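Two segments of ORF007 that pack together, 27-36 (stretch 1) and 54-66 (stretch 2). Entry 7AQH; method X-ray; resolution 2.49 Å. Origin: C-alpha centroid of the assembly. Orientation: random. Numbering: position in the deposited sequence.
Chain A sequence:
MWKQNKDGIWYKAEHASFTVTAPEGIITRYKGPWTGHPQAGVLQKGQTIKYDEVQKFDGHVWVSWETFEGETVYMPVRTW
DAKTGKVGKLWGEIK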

# COMPACT_ATOMS: atom_id res chain seq x y z
N ILE A 27 -2.66 -5.64 6.97
CA ILE A 27 -2.43 -6.88 6.23
C ILE A 27 -1.76 -6.54 4.91
O ILE A 27 -2.20 -5.64 4.18
CB ILE A 27 -3.75 -7.63 6.01
CG1 ILE A 27 -4.36 -8.05 7.35
CG2 ILE A 27 -3.52 -8.85 5.12
CD1 ILE A 27 -5.71 -8.73 7.22
N THR A 28 -0.69 -7.26 4.58
CA THR A 28 0.06 -7.06 3.35
C THR A 28 -0.24 -8.18 2.36
O THR A 28 -0.62 -9.29 2.75
CB THR A 28 1.57 -7.01 3.63
OG1 THR A 28 1.99 -8.26 4.20
CG2 THR A 28 1.89 -5.88 4.60
N ARG A 29 -0.07 -7.87 1.08
CA ARG A 29 -0.41 -8.78 -0.00
C ARG A 29 0.78 -8.97 -0.93
O ARG A 29 1.70 -8.15 -0.97
CB ARG A 29 -1.61 -8.26 -0.81
CG ARG A 29 -2.87 -8.02 0.01
CD ARG A 29 -3.50 -9.33 0.47
NE ARG A 29 -4.64 -9.11 1.35
CZ ARG A 29 -5.42 -10.08 1.83
NH1 ARG A 29 -5.18 -11.34 1.51
NH2 ARG A 29 -6.44 -9.78 2.62
N TYR A 30 0.76 -10.07 -1.68
CA TYR A 30 1.74 -10.32 -2.71
C TYR A 30 1.19 -9.90 -4.08
O TYR A 30 0.03 -9.53 -4.22
CB TYR A 30 2.16 -11.80 -2.71
CG TYR A 30 3.09 -12.20 -1.58
CD1 TYR A 30 4.33 -11.58 -1.41
CD2 TYR A 30 2.73 -13.20 -0.68
CE1 TYR A 30 5.18 -11.94 -0.38
CE2 TYR A 30 3.58 -13.56 0.36
CZ TYR A 30 4.80 -12.93 0.50
OH TYR A 30 5.63 -13.30 1.54
N LYS A 31 2.06 -9.98 -5.09
CA LYS A 31 1.69 -9.77 -6.49
C LYS A 31 1.30 -8.33 -6.79
O LYS A 31 1.92 -7.69 -7.64
CB LYS A 31 0.56 -10.72 -6.91
CG LYS A 31 0.94 -12.20 -6.89
CD LYS A 31 -0.26 -13.07 -7.27
CE LYS A 31 -0.51 -12.99 -8.78
NZ LYS A 31 -1.53 -13.98 -9.20
N GLY A 32 0.27 -7.81 -6.12
CA GLY A 32 -0.20 -6.47 -6.40
C GLY A 32 -1.07 -5.84 -5.33
O GLY A 32 -1.41 -6.46 -4.32
N PRO A 33 -1.45 -4.57 -5.55
CA PRO A 33 -2.28 -3.82 -4.58
C PRO A 33 -3.76 -4.17 -4.69
O PRO A 33 -4.61 -3.35 -5.05
CB PRO A 33 -2.00 -2.37 -4.99
CG PRO A 33 -1.81 -2.45 -6.47
CD PRO A 33 -1.09 -3.76 -6.72
N TRP A 34 -4.08 -5.42 -4.36
CA TRP A 34 -5.44 -5.91 -4.47
C TRP A 34 -5.75 -6.83 -3.29
O TRP A 34 -4.95 -7.71 -2.96
CB TRP A 34 -5.66 -6.67 -5.78
CG TRP A 34 -7.03 -7.26 -5.90
CD1 TRP A 34 -8.22 -6.62 -5.71
CD2 TRP A 34 -7.35 -8.61 -6.23
NE1 TRP A 34 -9.26 -7.49 -5.90
CE2 TRP A 34 -8.75 -8.72 -6.22
CE3 TRP A 34 -6.59 -9.74 -6.53
CZ2 TRP A 34 -9.41 -9.92 -6.50
CZ3 TRP A 34 -7.24 -10.93 -6.81
CH2 TRP A 34 -8.64 -11.00 -6.79
N THR A 35 -6.90 -6.60 -2.65
CA THR A 35 -7.28 -7.40 -1.49
C THR A 35 -7.41 -8.88 -1.83
O THR A 35 -7.28 -9.72 -0.93
CB THR A 35 -8.59 -6.88 -0.91
OG1 THR A 35 -8.38 -6.44 0.44
CG2 THR A 35 -9.66 -7.96 -0.92
N GLY A 36 -7.67 -9.22 -3.09
CA GLY A 36 -7.84 -10.60 -3.48
C GLY A 36 -6.57 -11.41 -3.63
O GLY A 36 -6.64 -12.63 -3.77
N VAL A 54 3.84 4.13 -4.83
CA VAL A 54 2.50 4.27 -4.28
C VAL A 54 1.50 3.90 -5.36
O VAL A 54 1.67 4.26 -6.53
CB VAL A 54 2.24 5.70 -3.75
CG1 VAL A 54 0.88 5.78 -3.09
CG2 VAL A 54 3.34 6.11 -2.77
N GLN A 55 0.44 3.19 -4.96
CA GLN A 55 -0.59 2.77 -5.89
C GLN A 55 -1.97 3.13 -5.35
O GLN A 55 -2.17 3.26 -4.14
CB GLN A 55 -0.53 1.26 -6.16
CG GLN A 55 0.81 0.77 -6.70
CD GLN A 55 1.84 0.56 -5.60
OE1 GLN A 55 1.49 0.45 -4.43
NE2 GLN A 55 3.11 0.49 -5.99
N LYS A 56 -2.91 3.30 -6.28
CA LYS A 56 -4.32 3.54 -5.95
C LYS A 56 -5.14 2.51 -6.71
O LYS A 56 -5.21 2.55 -7.94
CB LYS A 56 -4.74 4.96 -6.32
CG LYS A 56 -4.11 6.05 -5.46
CD LYS A 56 -4.64 7.42 -5.84
CE LYS A 56 -4.38 7.73 -7.30
NZ LYS A 56 -4.84 9.10 -7.67
N PHE A 57 -5.76 1.59 -5.98
CA PHE A 57 -6.48 0.48 -6.60
C PHE A 57 -7.30 -0.23 -5.53
O PHE A 57 -6.97 -0.18 -4.35
CB PHE A 57 -5.51 -0.50 -7.26
CG PHE A 57 -6.18 -1.50 -8.16
CD1 PHE A 57 -6.34 -2.82 -7.75
CD2 PHE A 57 -6.66 -1.13 -9.40
CE1 PHE A 57 -6.96 -3.74 -8.57
CE2 PHE A 57 -7.29 -2.04 -10.22
CZ PHE A 57 -7.44 -3.35 -9.81
N ASP A 58 -8.37 -0.88 -5.98
CA ASP A 58 -9.24 -1.66 -5.11
C ASP A 58 -9.70 -0.83 -3.91
O ASP A 58 -9.68 -1.28 -2.76
CB ASP A 58 -8.55 -2.94 -4.66
CG ASP A 58 -9.48 -3.89 -3.93
OD1 ASP A 58 -10.53 -4.25 -4.50
OD2 ASP A 58 -9.17 -4.27 -2.78
N GLY A 59 -10.12 0.40 -4.19
CA GLY A 59 -10.66 1.26 -3.15
C GLY A 59 -9.70 1.67 -2.06
O GLY A 59 -10.13 2.10 -1.00
N HIS A 60 -8.39 1.54 -2.30
CA HIS A 60 -7.40 1.89 -1.30
C HIS A 60 -6.18 2.53 -1.97
O HIS A 60 -5.96 2.36 -3.17
CB HIS A 60 -6.95 0.67 -0.49
CG HIS A 60 -8.00 0.12 0.42
ND1 HIS A 60 -9.00 -0.72 -0.02
CD2 HIS A 60 -8.21 0.29 1.75
CE1 HIS A 60 -9.78 -1.05 1.00
NE2 HIS A 60 -9.32 -0.44 2.08
N VAL A 61 -5.41 3.25 -1.17
CA VAL A 61 -4.09 3.73 -1.56
C VAL A 61 -3.05 2.78 -0.98
O VAL A 61 -3.11 2.44 0.20
CB VAL A 61 -3.85 5.17 -1.07
CG1 VAL A 61 -2.46 5.64 -1.47
CG2 VAL A 61 -4.91 6.10 -1.63
N TRP A 62 -2.12 2.34 -1.82
CA TRP A 62 -1.15 1.33 -1.43
C TRP A 62 0.27 1.88 -1.54
O TRP A 62 0.55 2.81 -2.30
CB TRP A 62 -1.27 0.07 -2.30
CG TRP A 62 -2.64 -0.54 -2.31
CD1 TRP A 62 -3.77 -0.01 -2.87
CD2 TRP A 62 -3.03 -1.79 -1.74
NE1 TRP A 62 -4.84 -0.86 -2.68
CE2 TRP A 62 -4.41 -1.96 -1.99
CE3 TRP A 62 -2.35 -2.79 -1.04
CZ2 TRP A 62 -5.11 -3.08 -1.57
CZ3 TRP A 62 -3.05 -3.90 -0.62
CH2 TRP A 62 -4.42 -4.04 -0.88
N VAL A 63 1.17 1.28 -0.76
CA VAL A 63 2.60 1.51 -0.87
C VAL A 63 3.27 0.15 -1.05
O VAL A 63 2.84 -0.84 -0.46
CB VAL A 63 3.18 2.24 0.35
CG1 VAL A 63 2.45 3.56 0.57
CG2 VAL A 63 3.09 1.36 1.59
N SER A 64 4.31 0.11 -1.88
CA SER A 64 4.97 -1.14 -2.21
C SER A 64 6.47 -1.02 -1.95
O SER A 64 7.04 0.07 -1.97
CB SER A 64 4.74 -1.52 -3.68
OG SER A 64 5.33 -0.58 -4.56
N TRP A 65 7.09 -2.17 -1.69
CA TRP A 65 8.53 -2.25 -1.50
C TRP A 65 8.96 -3.67 -1.79
O TRP A 65 8.14 -4.59 -1.90
CB TRP A 65 8.93 -1.84 -0.08
CG TRP A 65 8.50 -2.84 0.96
CD1 TRP A 65 9.23 -3.90 1.42
CD2 TRP A 65 7.25 -2.88 1.66
NE1 TRP A 65 8.51 -4.60 2.36
CE2 TRP A 65 7.30 -3.99 2.53
CE3 TRP A 65 6.10 -2.09 1.64
CZ2 TRP A 65 6.24 -4.32 3.37
CZ3 TRP A 65 5.05 -2.42 2.47
CH2 TRP A 65 5.12 -3.53 3.32
N GLU A 66 10.27 -3.85 -1.93
CA GLU A 66 10.85 -5.17 -2.12
C GLU A 66 11.43 -5.67 -0.80
O GLU A 66 12.04 -4.90 -0.05
CB GLU A 66 11.93 -5.15 -3.20
CG GLU A 66 11.41 -4.91 -4.61
CD GLU A 66 11.19 -3.44 -4.91
OE1 GLU A 66 11.56 -2.60 -4.07
OE2 GLU A 66 10.64 -3.13 -5.99

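The second stretch is a β-hairpin, its strands 54-57 and 60-66 joined by a type I' turn from Phe57 to His60, and the first stretch lies against one side of it. Gln55, Phe57, Asp58 and Trp62 all direct their CA-to-CB bonds toward the first stretch, whereas Lys56, Val61 and Val63 direct theirs away. The side chains on the near side form a shallow hollow, and the main bump that fills it is Pro33.

Pro33 is buried and gives up more surface to the contact than any other residue. Its ring lies on the indole of Trp62: CB of Pro33 is 3.3 Å from CG of Trp62 and 3.5 Å from the centroid of the five-membered ring, only 18° off the ring normal. This is a CH-π contact, and proline suits it well, because a compact, rigid ring can lie close against a flat aromatic face. Around this floor stand Gln55, whose CB is 3.9 Å from CG of Pro33, and Phe57, whose CB is 4.3 Å from that same CG.

The floor is itself held in place. NE1 of Trp62 donates a hydrogen bond to O of Phe57 (2.8 Å), so the polar group of the indole is satisfied within the hairpin while the ring face stays free for Pro33. Similarly, NE2 of Gln55 donates to OG of Ser64 (2.8 Å), which lets the aliphatic part of a polar residue line the pocket.

Beyond the proline, the backbone continues over the same indole, with N of Trp34 3.8 Å from CH2 of Trp62. The side chain of Trp34 starts away from the hairpin, yet its CB lies 4.2 Å from CE1 of Phe57, and the edge of its indole meets the carboxylate of Asp58, CD1 of Trp34 to CG of Asp58 being 3.5 Å. The Phe57 ring turns its edge to this segment, with CD1 of Phe57 3.3 Å from O of Pro33.

Asp58 supplies the one hydrogen bond between the stretches: N of Thr35 donates to OD2 of Asp58 at 3.3 Å, a long bond with a good angle of 156°. An aspartate at the turn can thus reach out to a backbone amide of the facing loop.

Elsewhere the fit is looser. CG of Arg29 lies 4.2 Å from CZ3 of Trp62, its aliphatic stem meeting the indole edge, and CG2 of Thr28 comes within 4.2 Å of CH2 of Trp65, whose long side chain reaches nearer than its sideways start suggests.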